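Long-range contact in putative NADPH:quinone oxidoreductase (Ralstonia eutropha, PDB 3IUP), which binds NADPH and probably uses it to reduce quinones or related electron acceptors: residues N156-R168 with N183-I197. Sequence-based numbering, arbitrary orientation.
Sequences NPLTALGMVETMR and NLGQMLNQICLKDGI. With NDP (NADPH dihydro-nicotinamide-adenine-dinucleotide phosphate), chain C; ACT (acetate ion), chain H; ACT (acetate ion), chain I.
Asn156 ND2 is held between the cofactor and a water: it donates to NADPH O2N over 3.1 Å in a nearly straight bond (168°) and also to a water that accepts from Asn183 ND2, so the two asparagines are bridged where the helices lie close, before they splay apart toward their C-terminal ends. Asn183 ND2 has a second acceptor in the carbonyl of His341. Beside them the backbone N-H groups of Asn183 and Leu184 donate to NADPH O1A and O1N, at 2.9 and 2.8 Å, one to each phosphate of the pyrophosphate. The pair thus illustrates how a Rossmann-type fold binds a dinucleotide: strand 175-177 leads into helix 183-195, whose amino end meets the diphosphate and whose dipole would be expected to ease its negative charge. The axis of segment 156-168 passes that of helix 183-195 at 9.1 Å with a crossing angle of -49°, and the segment brings Thr159 to the nicotinamide; Thr159 OG1 bonds to Val155 O and lies 3.0 Å from NADPH C4N.

Behind the cofactor the packing is apolar. Leu184 is a knob in a hole formed by Asn156, Thr159, Ala160 and Met163; with its CG anti to the backbone N (chi1 -171°), it sends CD1 to Thr159 CG2 and CD2 against both Ala160 CB and the selenomethionine methyl of Met163. The small Ala160 lets the backbones come close, and Ile191 CD1 rests on its CB at 3.6 Å. Met187, extended, lays its selenium against Asn156 CB and the Pro157 ring. Farther along, Val164 CG2 meets Leu188 CD1, while Val164 CG1 and Ile197 CD1 abut tip to tip at a tight 3.4 Å. Arg168 closes the far end, its NH1 and NH2 both donating to one oxygen of an acetate, probably from the crystallisation liquor.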
ATOM      1  N   ASN A 156      -3.184 -12.340  19.950  1.00 16.64           N
ATOM      2  CA  ASN A 156      -3.782 -13.147  18.864  1.00 17.29           C
ATOM      3  C   ASN A 156      -5.305 -13.061  18.747  1.00 17.44           C
ATOM      4  O   ASN A 156      -5.829 -12.822  17.617  1.00 17.57           O
ATOM      5  CB  ASN A 156      -3.231 -14.584  18.825  1.00 16.67           C
ATOM      6  CG  ASN A 156      -1.783 -14.632  18.343  1.00 17.75           C
ATOM      7  OD1 ASN A 156      -1.240 -13.636  17.833  1.00 19.27           O
ATOM      8  ND2 ASN A 156      -1.121 -15.800  18.536  1.00 18.32           N
ATOM      9  N   PRO A 157      -6.038 -13.173  19.866  1.00 17.24           N
ATOM     10  CA  PRO A 157      -7.482 -13.104  19.723  1.00 17.46           C
ATOM     11  C   PRO A 157      -8.001 -11.761  19.182  1.00 17.41           C
ATOM     12  O   PRO A 157      -8.915 -11.740  18.347  1.00 17.90           O
ATOM     13  CB  PRO A 157      -7.987 -13.390  21.147  1.00 17.55           C
ATOM     14  CG  PRO A 157      -6.960 -14.270  21.736  1.00 17.23           C
ATOM     15  CD  PRO A 157      -5.636 -13.723  21.180  1.00 17.33           C
ATOM     16  N   LEU A 158      -7.454 -10.650  19.663  1.00 17.22           N
ATOM     17  CA  LEU A 158      -7.965  -9.361  19.245  1.00 17.70           C
ATOM     18  C   LEU A 158      -7.503  -9.052  17.840  1.00 17.28           C
ATOM     19  O   LEU A 158      -8.197  -8.345  17.130  1.00 17.59           O
ATOM     20  CB  LEU A 158      -7.593  -8.226  20.184  1.00 18.05           C
ATOM     21  CG  LEU A 158      -8.235  -8.359  21.545  1.00 18.35           C
ATOM     22  CD1 LEU A 158      -7.671  -7.277  22.517  1.00 16.94           C
ATOM     23  CD2 LEU A 158      -9.803  -8.367  21.523  1.00 17.89           C
ATOM     24  N   THR A 159      -6.331  -9.542  17.443  1.00 16.18           N
ATOM     25  CA  THR A 159      -5.879  -9.342  16.082  1.00 15.73           C
ATOM     26  C   THR A 159      -6.781 -10.117  15.150  1.00 15.27           C
ATOM     27  O   THR A 159      -7.174  -9.587  14.110  1.00 14.58           O
ATOM     28  CB  THR A 159      -4.417  -9.714  15.919  1.00 17.03           C
ATOM     29  OG1 THR A 159      -3.627  -8.868  16.774  1.00 18.60           O
ATOM     30  CG2 THR A 159      -3.912  -9.559  14.485  1.00 13.75           C
ATOM     31  N   ALA A 160      -7.113 -11.356  15.495  1.00 15.53           N
ATOM     32  CA  ALA A 160      -7.990 -12.158  14.632  1.00 15.64           C
ATOM     33  C   ALA A 160      -9.339 -11.480  14.503  1.00 15.30           C
ATOM     34  O   ALA A 160      -9.867 -11.329  13.397  1.00 17.16           O
ATOM     35  CB  ALA A 160      -8.129 -13.576  15.141  1.00 16.10           C
ATOM     36  N   LEU A 161      -9.907 -11.064  15.624  1.00 16.64           N
ATOM     37  CA  LEU A 161     -11.152 -10.317  15.556  1.00 15.88           C
ATOM     38  C   LEU A 161     -10.972  -9.007  14.799  1.00 16.08           C
ATOM     39  O   LEU A 161     -11.878  -8.575  14.058  1.00 17.28           O
ATOM     40  CB  LEU A 161     -11.688 -10.053  16.970  1.00 15.31           C
ATOM     41  CG  LEU A 161     -12.209 -11.307  17.658  1.00 16.92           C
ATOM     42  CD1 LEU A 161     -12.381 -11.000  19.140  1.00 17.87           C
ATOM     43  CD2 LEU A 161     -13.523 -11.799  17.012  1.00 17.15           C
ATOM     44  N   GLY A 162      -9.848  -8.352  14.968  1.00 14.98           N
ATOM     45  CA  GLY A 162      -9.596  -7.121  14.271  1.00 16.76           C
ATOM     46  C   GLY A 162      -9.485  -7.227  12.772  1.00 16.36           C
ATOM     47  O   GLY A 162      -9.803  -6.287  12.053  1.00 15.73           O
HETATM   48  N   MSE A 163      -9.028  -8.375  12.294  1.00 16.93           N
HETATM   49  CA  MSE A 163      -9.040  -8.639  10.830  1.00 16.18           C
HETATM   50  C   MSE A 163     -10.462  -8.641  10.311  1.00 15.80           C
HETATM   51  O   MSE A 163     -10.738  -8.039   9.289  1.00 14.54           O
HETATM   52  CB  MSE A 163      -8.360  -9.983  10.532  1.00 16.88           C
HETATM   53  CG  MSE A 163      -6.967  -9.921  10.856  1.00 16.72           C
HETATM   54 SE   MSE A 163      -6.203 -11.722  10.500  0.75 16.15          SE
HETATM   55  CE  MSE A 163      -4.486 -11.234  10.828  1.00 16.45           C
ATOM     56  N   VAL A 164     -11.355  -9.339  11.001  1.00 16.08           N
ATOM     57  CA  VAL A 164     -12.757  -9.357  10.622  1.00 16.47           C
ATOM     58  C   VAL A 164     -13.408  -7.966  10.750  1.00 16.38           C
ATOM     59  O   VAL A 164     -14.118  -7.499   9.839  1.00 15.84           O
ATOM     60  CB  VAL A 164     -13.537 -10.415  11.377  1.00 17.11           C
ATOM     61  CG1 VAL A 164     -15.030 -10.316  11.038  1.00 19.36           C
ATOM     62  CG2 VAL A 164     -12.952 -11.804  11.038  1.00 18.69           C
ATOM     63  N   GLU A 165     -13.074  -7.283  11.830  1.00 16.62           N
ATOM     64  CA  GLU A 165     -13.536  -5.894  12.018  1.00 16.49           C
ATOM     65  C   GLU A 165     -13.077  -4.943  10.897  1.00 16.42           C
ATOM     66  O   GLU A 165     -13.878  -4.197  10.356  1.00 16.03           O
ATOM     67  CB  GLU A 165     -13.104  -5.380  13.383  1.00 17.20           C
ATOM     68  CG  GLU A 165     -13.824  -4.060  13.789  1.00 16.68           C
ATOM     69  CD  GLU A 165     -15.150  -4.336  14.511  1.00 20.18           C
ATOM     70  OE1 GLU A 165     -15.602  -5.489  14.573  1.00 22.95           O
ATOM     71  OE2 GLU A 165     -15.741  -3.363  15.013  1.00 22.41           O
ATOM     72  N   THR A 166     -11.798  -4.978  10.558  1.00 15.93           N
ATOM     73  CA  THR A 166     -11.247  -4.229   9.473  1.00 15.97           C
ATOM     74  C   THR A 166     -11.882  -4.562   8.133  1.00 15.54           C
ATOM     75  O   THR A 166     -12.190  -3.668   7.405  1.00 14.62           O
ATOM     76  CB  THR A 166      -9.708  -4.444   9.352  1.00 16.55           C
ATOM     77  OG1 THR A 166      -9.056  -4.053  10.576  1.00 16.34           O
ATOM     78  CG2 THR A 166      -9.118  -3.611   8.251  1.00 16.50           C
HETATM   79  N   MSE A 167     -12.049  -5.847   7.829  1.00 14.73           N
HETATM   80  CA  MSE A 167     -12.769  -6.284   6.644  1.00 14.57           C
HETATM   81  C   MSE A 167     -14.118  -5.549   6.496  1.00 14.25           C
HETATM   82  O   MSE A 167     -14.436  -4.941   5.442  1.00 15.11           O
HETATM   83  CB  MSE A 167     -13.018  -7.784   6.769  1.00 14.51           C
HETATM   84  CG  MSE A 167     -13.756  -8.420   5.637  1.00 16.20           C
HETATM   85 SE   MSE A 167     -14.339 -10.243   6.096  0.75 14.51          SE
HETATM   86  CE  MSE A 167     -15.898  -9.747   7.101  1.00 17.63           C
ATOM     87  N   ARG A 168     -14.903  -5.617   7.558  1.00 15.46           N
ATOM     88  CA  ARG A 168     -16.199  -4.944   7.587  1.00 16.79           C
ATOM     89  C   ARG A 168     -16.117  -3.431   7.495  1.00 16.49           C
ATOM     90  O   ARG A 168     -16.862  -2.827   6.739  1.00 16.85           O
ATOM     91  CB  ARG A 168     -16.943  -5.337   8.837  1.00 18.09           C
ATOM     92  CG  ARG A 168     -17.454  -6.767   8.791  1.00 20.80           C
ATOM     93  CD  ARG A 168     -17.883  -7.249  10.112  1.00 26.11           C
ATOM     94  NE  ARG A 168     -18.539  -8.546   9.963  1.00 28.86           N
ATOM     95  CZ  ARG A 168     -18.653  -9.442  10.930  1.00 29.73           C
ATOM     96  NH1 ARG A 168     -18.199  -9.193  12.155  1.00 32.57           N
ATOM     97  NH2 ARG A 168     -19.243 -10.593  10.669  1.00 34.41           N
ATOM     98  N   ASN A 183      -0.864 -20.099  15.232  1.00 15.20           N
ATOM     99  CA  ASN A 183      -1.866 -20.013  16.269  1.00 15.37           C
ATOM    100  C   ASN A 183      -2.990 -19.020  15.941  1.00 14.66           C
ATOM    101  O   ASN A 183      -4.184 -19.337  16.060  1.00 15.83           O
ATOM    102  CB  ASN A 183      -1.257 -19.682  17.643  1.00 14.79           C
ATOM    103  CG  ASN A 183      -0.646 -20.893  18.353  1.00 20.53           C
ATOM    104  OD1 ASN A 183      -0.293 -21.873  17.737  1.00 20.31           O
ATOM    105  ND2 ASN A 183      -0.530 -20.807  19.678  1.00 22.36           N
ATOM    106  N   LEU A 184      -2.620 -17.822  15.519  1.00 15.86           N
ATOM    107  CA  LEU A 184      -3.625 -16.808  15.190  1.00 15.51           C
ATOM    108  C   LEU A 184      -4.537 -17.254  14.035  1.00 14.59           C
ATOM    109  O   LEU A 184      -5.751 -17.087  14.074  1.00 15.65           O
ATOM    110  CB  LEU A 184      -2.914 -15.475  14.827  1.00 15.79           C
ATOM    111  CG  LEU A 184      -3.799 -14.236  14.660  1.00 17.69           C
ATOM    112  CD1 LEU A 184      -2.943 -12.996  14.691  1.00 21.25           C
ATOM    113  CD2 LEU A 184      -4.590 -14.311  13.358  1.00 19.40           C
ATOM    114  N   GLY A 185      -3.931 -17.861  13.035  1.00 14.34           N
ATOM    115  CA  GLY A 185      -4.666 -18.387  11.900  1.00 14.82           C
ATOM    116  C   GLY A 185      -5.667 -19.441  12.257  1.00 14.33           C
ATOM    117  O   GLY A 185      -6.786 -19.495  11.692  1.00 14.14           O
ATOM    118  N   GLN A 186      -5.297 -20.314  13.177  1.00 15.70           N
ATOM    119  CA  GLN A 186      -6.221 -21.319  13.635  1.00 15.02           C
ATOM    120  C   GLN A 186      -7.433 -20.665  14.323  1.00 15.93           C
ATOM    121  O   GLN A 186      -8.536 -21.120  14.128  1.00 15.97           O
ATOM    122  CB  GLN A 186      -5.535 -22.343  14.541  1.00 15.04           C
ATOM    123  CG  GLN A 186      -4.500 -23.148  13.814  1.00 15.82           C
ATOM    124  CD  GLN A 186      -3.682 -24.058  14.706  1.00 16.41           C
ATOM    125  OE1 GLN A 186      -4.252 -24.842  15.427  1.00 17.46           O
ATOM    126  NE2 GLN A 186      -2.323 -23.971  14.637  1.00 17.22           N
HETATM  127  N   MSE A 187      -7.201 -19.575  15.069  1.00 16.42           N
HETATM  128  CA  MSE A 187      -8.285 -18.851  15.700  1.00 15.90           C
HETATM  129  C   MSE A 187      -9.132 -18.193  14.671  1.00 15.47           C
HETATM  130  O   MSE A 187     -10.337 -18.232  14.778  1.00 16.04           O
HETATM  131  CB  MSE A 187      -7.784 -17.772  16.699  1.00 15.58           C
HETATM  132  CG  MSE A 187      -6.979 -18.286  17.756  1.00 16.29           C
HETATM  133 SE   MSE A 187      -6.389 -16.726  18.782  0.75 16.60          SE
HETATM  134  CE  MSE A 187      -5.338 -17.764  20.056  1.00 16.62           C
ATOM    135  N   LEU A 188      -8.506 -17.546  13.685  1.00 16.46           N
ATOM    136  CA  LEU A 188      -9.269 -16.841  12.668  1.00 15.54           C
ATOM    137  C   LEU A 188     -10.188 -17.785  11.911  1.00 15.82           C
ATOM    138  O   LEU A 188     -11.358 -17.500  11.660  1.00 15.38           O
ATOM    139  CB  LEU A 188      -8.330 -16.090  11.728  1.00 15.69           C
ATOM    140  CG  LEU A 188      -9.089 -15.419  10.577  1.00 16.17           C
ATOM    141  CD1 LEU A 188     -10.002 -14.258  11.120  1.00 16.00           C
ATOM    142  CD2 LEU A 188      -8.035 -14.924   9.540  1.00 15.44           C
ATOM    143  N   ASN A 189      -9.671 -18.961  11.588  1.00 15.84           N
ATOM    144  CA  ASN A 189     -10.493 -19.946  10.907  1.00 16.56           C
ATOM    145  C   ASN A 189     -11.696 -20.350  11.776  1.00 16.73           C
ATOM    146  O   ASN A 189     -12.796 -20.455  11.283  1.00 16.79           O
ATOM    147  CB  ASN A 189      -9.667 -21.160  10.543  1.00 16.10           C
ATOM    148  CG  ASN A 189     -10.488 -22.206   9.838  1.00 17.19           C
ATOM    149  OD1 ASN A 189     -11.019 -21.955   8.758  1.00 17.35           O
ATOM    150  ND2 ASN A 189     -10.574 -23.390  10.435  1.00 16.78           N
ATOM    151  N   GLN A 190     -11.508 -20.531  13.084  1.00 17.14           N
ATOM    152  CA  GLN A 190     -12.652 -20.837  13.957  1.00 17.71           C
ATOM    153  C   GLN A 190     -13.701 -19.698  14.034  1.00 17.64           C
ATOM    154  O   GLN A 190     -14.904 -19.944  14.084  1.00 16.62           O
ATOM    155  CB  GLN A 190     -12.197 -21.253  15.360  1.00 17.53           C
ATOM    156  CG  GLN A 190     -11.403 -22.607  15.427  1.00 18.72           C
ATOM    157  CD  GLN A 190     -12.145 -23.731  14.710  1.00 21.16           C
ATOM    158  OE1 GLN A 190     -13.330 -23.918  14.944  1.00 24.05           O
ATOM    159  NE2 GLN A 190     -11.482 -24.418  13.791  1.00 21.15           N
ATOM    160  N   ILE A 191     -13.221 -18.462  14.086  1.00 18.01           N
ATOM    161  CA  ILE A 191     -14.116 -17.295  14.074  1.00 17.90           C
ATOM    162  C   ILE A 191     -14.963 -17.319  12.816  1.00 18.18           C
ATOM    163  O   ILE A 191     -16.174 -17.166  12.850  1.00 18.34           O
ATOM    164  CB  ILE A 191     -13.305 -15.959  14.133  1.00 17.68           C
ATOM    165  CG1 ILE A 191     -12.666 -15.757  15.483  1.00 17.09           C
ATOM    166  CG2 ILE A 191     -14.185 -14.759  13.791  1.00 18.02           C
ATOM    167  CD1 ILE A 191     -11.549 -14.696  15.427  1.00 20.02           C
ATOM    168  N   CYS A 192     -14.311 -17.481  11.671  1.00 17.42           N
ATOM    169  CA  CYS A 192     -15.018 -17.436  10.423  1.00 17.52           C
ATOM    170  C   CYS A 192     -16.003 -18.599  10.248  1.00 17.53           C
ATOM    171  O   CYS A 192     -17.089 -18.415   9.692  1.00 17.93           O
ATOM    172  CB  CYS A 192     -14.022 -17.377   9.275  1.00 17.14           C
ATOM    173  SG  CYS A 192     -13.072 -15.822   9.199  1.00 19.61           S
ATOM    174  N   LEU A 193     -15.638 -19.784  10.747  1.00 18.11           N
ATOM    175  CA  LEU A 193     -16.544 -20.932  10.741  1.00 18.99           C
ATOM    176  C   LEU A 193     -17.764 -20.637  11.613  1.00 19.72           C
ATOM    177  O   LEU A 193     -18.884 -20.840  11.188  1.00 20.94           O
ATOM    178  CB  LEU A 193     -15.843 -22.223  11.175  1.00 18.00           C
ATOM    179  CG  LEU A 193     -14.922 -22.821  10.104  1.00 19.64           C
ATOM    180  CD1 LEU A 193     -13.997 -23.907  10.725  1.00 19.96           C
ATOM    181  CD2 LEU A 193     -15.698 -23.362   8.915  1.00 20.78           C
ATOM    182  N   LYS A 194     -17.541 -20.111  12.799  1.00 21.33           N
ATOM    183  CA  LYS A 194     -18.659 -19.875  13.709  1.00 22.75           C
ATOM    184  C   LYS A 194     -19.535 -18.733  13.221  1.00 22.35           C
ATOM    185  O   LYS A 194     -20.779 -18.800  13.352  1.00 23.28           O
ATOM    186  CB  LYS A 194     -18.144 -19.561  15.095  1.00 22.36           C
ATOM    187  CG  LYS A 194     -19.217 -19.225  16.139  1.00 26.89           C
ATOM    188  CD  LYS A 194     -18.555 -19.208  17.533  1.00 29.46           C
ATOM    189  CE  LYS A 194     -19.551 -18.891  18.643  1.00 31.85           C
ATOM    190  NZ  LYS A 194     -20.390 -20.082  18.961  1.00 34.12           N
ATOM    191  N   ASP A 195     -18.906 -17.693  12.677  1.00 22.02           N
ATOM    192  CA  ASP A 195     -19.640 -16.514  12.245  1.00 21.90           C
ATOM    193  C   ASP A 195     -20.119 -16.568  10.795  1.00 21.32           C
ATOM    194  O   ASP A 195     -20.826 -15.671  10.356  1.00 22.46           O
ATOM    195  CB  ASP A 195     -18.800 -15.260  12.471  1.00 21.55           C
ATOM    196  CG  ASP A 195     -18.422 -15.040  13.933  1.00 25.05           C
ATOM    197  OD1 ASP A 195     -18.706 -15.912  14.801  1.00 29.80           O
ATOM    198  OD2 ASP A 195     -17.793 -13.999  14.238  1.00 25.87           O
ATOM    199  N   GLY A 196     -19.763 -17.597  10.028  1.00 20.58           N
ATOM    200  CA  GLY A 196     -20.215 -17.672   8.638  1.00 20.39           C
ATOM    201  C   GLY A 196     -19.545 -16.652   7.707  1.00 20.03           C
ATOM    202  O   GLY A 196     -20.169 -16.135   6.793  1.00 20.58           O
ATOM    203  N   ILE A 197     -18.255 -16.408   7.935  1.00 19.28           N
ATOM    204  CA  ILE A 197     -17.443 -15.538   7.062  1.00 18.94           C
ATOM    205  C   ILE A 197     -16.613 -16.401   6.132  1.00 17.58           C
ATOM    206  O   ILE A 197     -15.909 -17.332   6.586  1.00 17.64           O
ATOM    207  CB  ILE A 197     -16.495 -14.663   7.938  1.00 18.57           C
ATOM    208  CG1 ILE A 197     -17.329 -13.796   8.881  1.00 19.55           C
ATOM    209  CG2 ILE A 197     -15.589 -13.777   7.055  1.00 18.44           C
ATOM    210  CD1 ILE A 197     -16.571 -13.216  10.054  1.00 18.70           C
TER
HETATM  211  PA  NDP C 401       2.863 -18.874  15.410  0.80 19.46           P
HETATM  212  O1A NDP C 401       1.818 -19.617  16.083  0.80 17.83           O
HETATM  213  O2A NDP C 401       4.241 -18.917  15.946  0.80 20.74           O
HETATM  214  O5B NDP C 401       2.859 -19.467  13.864  0.80 17.61           O
HETATM  215  C5B NDP C 401       3.746 -18.833  12.937  0.80 18.49           C
HETATM  216  C4B NDP C 401       3.457 -19.364  11.566  0.80 16.98           C
HETATM  217  O4B NDP C 401       4.325 -18.680  10.709  0.80 20.34           O
HETATM  218  C3B NDP C 401       3.726 -20.871  11.430  0.80 18.15           C
HETATM  219  O3B NDP C 401       2.696 -21.598  10.793  0.80 18.71           O
HETATM  220  C2B NDP C 401       4.979 -20.928  10.529  0.80 18.25           C
HETATM  221  O2B NDP C 401       5.007 -22.038   9.632  0.80 17.45           O
HETATM  222  C1B NDP C 401       4.840 -19.622   9.760  0.80 18.81           C
HETATM  223  N9A NDP C 401       6.120 -19.091   9.273  0.80 18.89           N
HETATM  224  C8A NDP C 401       7.247 -18.901  10.047  0.80 20.10           C
HETATM  225  N7A NDP C 401       8.196 -18.324   9.291  0.80 16.64           N
HETATM  226  C5A NDP C 401       7.689 -18.120   8.021  0.80 21.48           C
HETATM  227  C6A NDP C 401       8.203 -17.577   6.827  0.80 21.56           C
HETATM  228  N6A NDP C 401       9.477 -17.170   6.685  0.80 20.30           N
HETATM  229  N1A NDP C 401       7.392 -17.521   5.713  0.80 19.83           N
HETATM  230  C2A NDP C 401       6.122 -18.008   5.731  0.80 19.86           C
HETATM  231  N3A NDP C 401       5.622 -18.536   6.899  0.80 22.52           N
HETATM  232  C4A NDP C 401       6.383 -18.595   8.017  0.80 21.16           C
HETATM  233  O3  NDP C 401       2.567 -17.295  15.225  0.80 20.99           O
HETATM  234  PN  NDP C 401       1.402 -16.483  15.874  0.80 20.11           P
HETATM  235  O1N NDP C 401       0.091 -17.035  15.632  0.80 16.98           O
HETATM  236  O2N NDP C 401       1.704 -16.117  17.299  0.80 16.24           O
HETATM  237  O5D NDP C 401       1.527 -15.107  15.010  0.80 19.48           O
HETATM  238  C5D NDP C 401       1.107 -15.104  13.636  0.80 20.79           C
HETATM  239  C4D NDP C 401       1.562 -13.812  12.966  0.80 21.31           C
HETATM  240  O4D NDP C 401       0.667 -12.773  13.416  0.80 21.51           O
HETATM  241  C3D NDP C 401       3.003 -13.356  13.274  0.80 21.77           C
HETATM  242  O3D NDP C 401       3.620 -12.792  12.134  0.80 19.22           O
HETATM  243  C2D NDP C 401       2.765 -12.264  14.304  0.80 22.47           C
HETATM  244  O2D NDP C 401       3.806 -11.308  14.437  0.80 25.64           O
HETATM  245  C1D NDP C 401       1.491 -11.648  13.720  0.80 21.89           C
HETATM  246  N1N NDP C 401       0.786 -10.744  14.657  0.80 19.96           N
HETATM  247  C2N NDP C 401       0.776  -9.430  14.324  0.80 20.71           C
HETATM  248  C3N NDP C 401       0.170  -8.497  15.124  0.80 19.78           C
HETATM  249  C7N NDP C 401       0.049  -7.056  14.668  0.80 20.14           C
HETATM  250  O7N NDP C 401      -0.468  -6.159  15.599  0.80 19.94           O
HETATM  251  N7N NDP C 401       0.429  -6.606  13.465  0.80 17.59           N
HETATM  252  C4N NDP C 401      -0.721  -8.943  16.218  0.80 17.42           C
HETATM  253  C5N NDP C 401      -0.657 -10.424  16.496  0.80 21.10           C
HETATM  254  C6N NDP C 401       0.094 -11.272  15.691  0.80 21.29           C
HETATM  255  P2B NDP C 401       6.345 -22.982   9.488  0.80 20.66           P
HETATM  256  O1X NDP C 401       6.125 -24.195  10.403  0.80 20.30           O
HETATM  257  O2X NDP C 401       7.628 -22.247   9.863  0.80 20.42           O
HETATM  258  O3X NDP C 401       6.351 -23.373   8.002  0.80 19.10           O
HETATM  259  C   ACT H 383     -16.023  -8.597  14.596  1.00 46.63           C
HETATM  260  O   ACT H 383     -16.902  -9.262  15.264  1.00 45.93           O
HETATM  261  OXT ACT H 383     -16.342  -8.014  13.498  1.00 45.68           O
HETATM  262  CH3 ACT H 383     -14.633  -8.450  15.111  1.00 45.34           C
HETATM  263  C   ACT I 384     -20.076 -11.701  14.027  1.00 61.40           C
HETATM  264  O   ACT I 384     -18.938 -11.743  13.479  1.00 61.28           O
HETATM  265  OXT ACT I 384     -21.059 -11.665  13.238  1.00 61.52           O
HETATM  266  CH3 ACT I 384     -20.255 -11.694  15.520  1.00 60.95           C
HETATM  267  O   HOH W   1      -1.611 -18.024  20.616  1.00 22.14           O